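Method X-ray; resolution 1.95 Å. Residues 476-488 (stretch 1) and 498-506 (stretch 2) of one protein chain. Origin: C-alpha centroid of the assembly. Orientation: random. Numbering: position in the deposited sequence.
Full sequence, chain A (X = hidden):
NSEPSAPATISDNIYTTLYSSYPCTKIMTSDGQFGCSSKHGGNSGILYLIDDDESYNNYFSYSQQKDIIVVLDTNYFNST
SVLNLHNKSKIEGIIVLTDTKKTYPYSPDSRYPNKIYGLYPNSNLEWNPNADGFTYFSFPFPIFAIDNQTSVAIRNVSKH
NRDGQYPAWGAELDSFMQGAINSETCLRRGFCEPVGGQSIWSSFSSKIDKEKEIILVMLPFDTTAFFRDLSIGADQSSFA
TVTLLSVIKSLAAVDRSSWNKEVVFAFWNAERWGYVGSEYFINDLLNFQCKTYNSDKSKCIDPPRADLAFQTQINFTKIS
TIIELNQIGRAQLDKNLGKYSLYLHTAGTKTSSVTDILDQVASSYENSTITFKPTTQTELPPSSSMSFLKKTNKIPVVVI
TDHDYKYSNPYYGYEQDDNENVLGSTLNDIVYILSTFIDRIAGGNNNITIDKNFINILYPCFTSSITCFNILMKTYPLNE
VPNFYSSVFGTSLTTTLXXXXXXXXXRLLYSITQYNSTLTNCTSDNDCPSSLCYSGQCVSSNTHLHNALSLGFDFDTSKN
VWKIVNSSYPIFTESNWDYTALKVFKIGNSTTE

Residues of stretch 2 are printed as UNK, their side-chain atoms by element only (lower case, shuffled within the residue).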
# COMPACT_ATOMS: atom_id res chain seq x y z
N TYR A 476 -2.71 -20.05 3.24
CA TYR A 476 -3.57 -19.20 4.05
C TYR A 476 -2.73 -18.05 4.63
O TYR A 476 -1.59 -18.28 5.02
CB TYR A 476 -4.24 -20.00 5.17
CG TYR A 476 -5.52 -19.38 5.65
CD1 TYR A 476 -5.53 -18.43 6.68
CD2 TYR A 476 -6.74 -19.72 5.07
CE1 TYR A 476 -6.71 -17.85 7.11
CE2 TYR A 476 -7.93 -19.14 5.50
CZ TYR A 476 -7.91 -18.21 6.52
OH TYR A 476 -9.10 -17.64 6.95
N PRO A 477 -3.27 -16.82 4.68
CA PRO A 477 -2.44 -15.72 5.20
C PRO A 477 -2.12 -15.85 6.70
O PRO A 477 -3.01 -16.16 7.48
CB PRO A 477 -3.30 -14.46 4.93
CG PRO A 477 -4.70 -14.97 4.85
CD PRO A 477 -4.60 -16.35 4.23
N LEU A 478 -0.88 -15.59 7.09
CA LEU A 478 -0.48 -15.61 8.50
C LEU A 478 -1.16 -14.50 9.31
O LEU A 478 -1.50 -14.68 10.48
CB LEU A 478 1.03 -15.49 8.62
CG LEU A 478 1.83 -16.62 7.94
CD1 LEU A 478 3.33 -16.35 7.95
CD2 LEU A 478 1.50 -17.97 8.58
N ASN A 479 -1.37 -13.36 8.66
CA ASN A 479 -1.98 -12.20 9.29
C ASN A 479 -3.31 -11.89 8.59
O ASN A 479 -3.34 -11.60 7.39
CB ASN A 479 -1.00 -11.01 9.22
CG ASN A 479 -1.58 -9.72 9.81
OD1 ASN A 479 -2.63 -9.74 10.46
ND2 ASN A 479 -0.88 -8.60 9.60
N GLU A 480 -4.42 -11.96 9.32
CA GLU A 480 -5.72 -11.73 8.71
C GLU A 480 -6.06 -10.26 8.67
O GLU A 480 -7.06 -9.87 8.07
CB GLU A 480 -6.82 -12.50 9.46
CG GLU A 480 -6.60 -14.01 9.46
CD GLU A 480 -7.78 -14.78 10.05
OE1 GLU A 480 -8.45 -14.25 10.97
OE2 GLU A 480 -8.05 -15.90 9.58
N VAL A 481 -5.25 -9.41 9.29
CA VAL A 481 -5.43 -7.97 9.08
C VAL A 481 -4.93 -7.65 7.69
O VAL A 481 -3.78 -7.94 7.38
CB VAL A 481 -4.66 -7.11 10.11
CG1 VAL A 481 -4.84 -5.61 9.78
CG2 VAL A 481 -5.13 -7.42 11.52
N PRO A 482 -5.78 -7.07 6.84
CA PRO A 482 -5.25 -6.70 5.52
C PRO A 482 -4.10 -5.71 5.69
O PRO A 482 -4.25 -4.75 6.44
CB PRO A 482 -6.44 -6.01 4.82
CG PRO A 482 -7.65 -6.33 5.66
CD PRO A 482 -7.16 -6.60 7.05
N ASN A 483 -2.96 -5.97 5.07
CA ASN A 483 -1.87 -5.00 5.13
C ASN A 483 -1.14 -4.95 3.80
O ASN A 483 -0.70 -5.97 3.29
CB ASN A 483 -0.90 -5.33 6.29
CG ASN A 483 -0.28 -6.72 6.18
OD1 ASN A 483 0.93 -6.86 5.97
ND2 ASN A 483 -1.10 -7.76 6.38
N PHE A 484 -1.03 -3.75 3.24
CA PHE A 484 -0.55 -3.59 1.86
C PHE A 484 0.80 -2.87 1.77
O PHE A 484 1.18 -2.39 0.70
CB PHE A 484 -1.62 -2.85 1.03
CG PHE A 484 -2.91 -3.62 0.92
CD1 PHE A 484 -3.07 -4.60 -0.05
CD2 PHE A 484 -3.95 -3.39 1.81
CE1 PHE A 484 -4.25 -5.34 -0.15
CE2 PHE A 484 -5.14 -4.13 1.72
CZ PHE A 484 -5.28 -5.10 0.73
N TYR A 485 1.52 -2.81 2.87
CA TYR A 485 2.91 -2.34 2.79
C TYR A 485 3.64 -3.26 1.82
O TYR A 485 3.47 -4.48 1.87
CB TYR A 485 3.56 -2.34 4.18
CG TYR A 485 5.07 -2.25 4.13
CD1 TYR A 485 5.70 -1.17 3.54
CD2 TYR A 485 5.86 -3.24 4.73
CE1 TYR A 485 7.10 -1.08 3.51
CE2 TYR A 485 7.25 -3.16 4.71
CZ TYR A 485 7.86 -2.08 4.09
OH TYR A 485 9.22 -1.98 4.07
N SER A 486 4.42 -2.69 0.91
CA SER A 486 5.04 -3.46 -0.17
C SER A 486 6.04 -4.51 0.33
O SER A 486 6.27 -5.51 -0.35
CB SER A 486 5.76 -2.52 -1.15
OG SER A 486 6.87 -1.92 -0.52
N SER A 487 6.62 -4.27 1.50
CA SER A 487 7.72 -5.10 2.01
C SER A 487 8.90 -5.03 1.03
O SER A 487 9.09 -4.02 0.34
CB SER A 487 7.25 -6.55 2.26
OG SER A 487 8.27 -7.33 2.85
N VAL A 488 9.71 -6.09 0.99
CA VAL A 488 10.96 -6.03 0.23
C VAL A 488 10.86 -6.70 -1.13
O VAL A 488 10.11 -7.66 -1.33
CB VAL A 488 12.12 -6.65 1.03
CG1 VAL A 488 12.40 -5.81 2.27
CG2 VAL A 488 11.84 -8.10 1.41
N UNK A 498 6.96 -11.74 -2.86
CA UNK A 498 5.69 -11.02 -2.74
C UNK A 498 4.87 -11.50 -1.56
O UNK A 498 4.70 -12.71 -1.36
o UNK A 498 5.37 -10.34 -5.07
c UNK A 498 4.86 -11.16 -4.03
N UNK A 499 4.33 -10.56 -0.78
CA UNK A 499 3.41 -10.92 0.31
C UNK A 499 2.08 -11.45 -0.22
O UNK A 499 1.78 -11.31 -1.41
c UNK A 499 4.23 -8.61 0.48
c UNK A 499 3.20 -9.60 1.07
c UNK A 499 4.51 -9.10 -0.90
N UNK A 500 1.30 -12.03 0.68
CA UNK A 500 0.01 -12.63 0.36
C UNK A 500 -0.87 -11.66 -0.40
O UNK A 500 -1.50 -12.03 -1.39
c UNK A 500 -0.69 -13.07 1.64
c UNK A 500 -4.47 -15.04 0.97
c UNK A 500 -3.29 -15.77 0.90
c UNK A 500 -2.07 -15.12 1.12
c UNK A 500 -2.02 -13.76 1.41
o UNK A 500 -5.68 -15.68 0.76
c UNK A 500 -4.44 -13.69 1.27
c UNK A 500 -3.22 -13.05 1.48
N UNK A 501 -0.90 -10.41 0.07
CA UNK A 501 -1.76 -9.39 -0.52
C UNK A 501 -1.51 -9.16 -2.01
O UNK A 501 -2.46 -9.03 -2.78
c UNK A 501 -1.60 -8.07 0.24
o UNK A 501 -0.72 -9.22 2.60
c UNK A 501 -2.44 -7.96 1.50
o UNK A 501 -2.60 -8.88 3.69
c UNK A 501 -1.87 -8.75 2.68
N UNK A 502 -0.24 -9.12 -2.42
CA UNK A 502 0.10 -8.99 -3.83
C UNK A 502 -0.29 -10.23 -4.65
O UNK A 502 -0.86 -10.11 -5.72
c UNK A 502 1.61 -8.72 -4.03
o UNK A 502 1.93 -7.44 -3.48
c UNK A 502 1.98 -8.69 -5.50
N UNK A 503 0.03 -11.41 -4.13
CA UNK A 503 -0.36 -12.65 -4.81
C UNK A 503 -1.88 -12.76 -4.97
O UNK A 503 -2.37 -13.15 -6.04
c UNK A 503 1.69 -13.90 -3.97
c UNK A 503 2.15 -15.13 -3.19
c UNK A 503 0.17 -13.84 -4.05
c UNK A 503 3.61 -15.43 -3.50
n UNK A 503 4.50 -15.31 -2.32
N UNK A 504 -2.62 -12.40 -3.92
CA UNK A 504 -4.09 -12.41 -4.00
C UNK A 504 -4.62 -11.45 -5.06
O UNK A 504 -5.46 -11.83 -5.90
c UNK A 504 -6.89 -13.27 -3.17
c UNK A 504 -6.24 -12.01 -2.59
c UNK A 504 -4.71 -12.09 -2.64
c UNK A 504 -6.73 -11.79 -1.17
N UNK A 505 -4.15 -10.20 -5.03
CA UNK A 505 -4.58 -9.24 -6.06
C UNK A 505 -4.24 -9.78 -7.46
O UNK A 505 -5.07 -9.74 -8.37
c UNK A 505 -4.18 -6.95 -7.05
c UNK A 505 -3.93 -7.85 -5.86
c UNK A 505 -4.47 -7.17 -4.59
c UNK A 505 -3.72 -5.88 -4.22
N UNK A 506 -3.04 -10.32 -7.62
CA UNK A 506 -2.64 -10.90 -8.91
C UNK A 506 -3.58 -12.05 -9.35
O UNK A 506 -4.11 -12.04 -10.46
n UNK A 506 -0.24 -12.85 -12.06
c UNK A 506 -1.20 -11.42 -8.82
c UNK A 506 -0.72 -12.13 -10.04
c UNK A 506 0.36 -13.66 -11.21
c UNK A 506 -0.91 -11.88 -11.36
n UNK A 506 0.08 -13.25 -9.98
O HOH W 1 -1.79 -10.53 5.43
O HOH W 2 1.27 -9.69 4.34

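Position 498 carries one carbon followed by one oxygen; its CA-to-CB bond points away from stretch 1 and it touches nothing there: Ser498. At 499 three carbons close a ring onto the backbone nitrogen, and the ring lies by the backbone at Ser486 and Ser487. Only proline closes such a ring. In Pro499, CG is 3.8 Å from Ser486 O and 4.1 Å from Ser487 CB. It sits at the N-cap, where a residue without an amide hydrogen costs the helix nothing.

Position 500 has one carbon, then a six-carbon ring bearing an oxygen, and Pro477 lies flat over that ring. This is Tyr500. Pro477 CB stands 3.7 Å from the centroid of the Tyr500 ring, only 11° off its normal, a CH-pi contact; Pro477 CD comes within 3.5 Å of Tyr500 CZ. The hydroxyl is satisfied elsewhere in the structure.

Position 501 shows three carbons, the third carrying two oxygens, folded against the backbone of Asn483 and the ring of Phe484. Two oxygens on the third carbon make a carboxylate, and three carbons make it Glu501. Asn483 N donates to Glu501 OE1 at 3.2 Å and 171°, almost straight. Chi angles of m then p bend the chain, and Glu501 CG lies over a face of the Phe484 ring, 4.0 Å from its centroid. Asn483 ND2 turns instead to Val481 O, at 2.9 Å.

At 502 one carbon carries an oxygen and a carbon: Thr502, with no contact across. Position 503 runs four carbons in a row to a nitrogen, out of reach of stretch 1. Lys503 instead sends NZ back to Ser498 O at 2.8 Å. Position 504 has four carbons forked at the second, Leu504; its CB points toward stretch 1, but the side chain makes no contact there.

Position 505 also has four carbons, forked at the first with one arm two carbons long, and comes up to the Phe484 ring. This is Ile505, whose CD1 reaches Phe484 CE1 at 4.1 Å. Position 506, one carbon and a five-membered ring of three carbons and two nitrogens, is His506, out of reach.

The rule is a helix start laid against an irregular segment of chain. Pro499, Tyr500 and Glu501 do most of the work, and Ile505, one turn after Glu501, adds to the Phe484 contact. Glu501 is the most covered: its carbons pack on Phe484 while its carboxylate takes the Asn483 backbone N-H. Water 1 lies between Glu501 and Asn479, its O 2.5 Å from Glu501 OE1 and 2.7 Å from Asn479 O.

Stretch 2, residues 498-506: SPYETKLIH
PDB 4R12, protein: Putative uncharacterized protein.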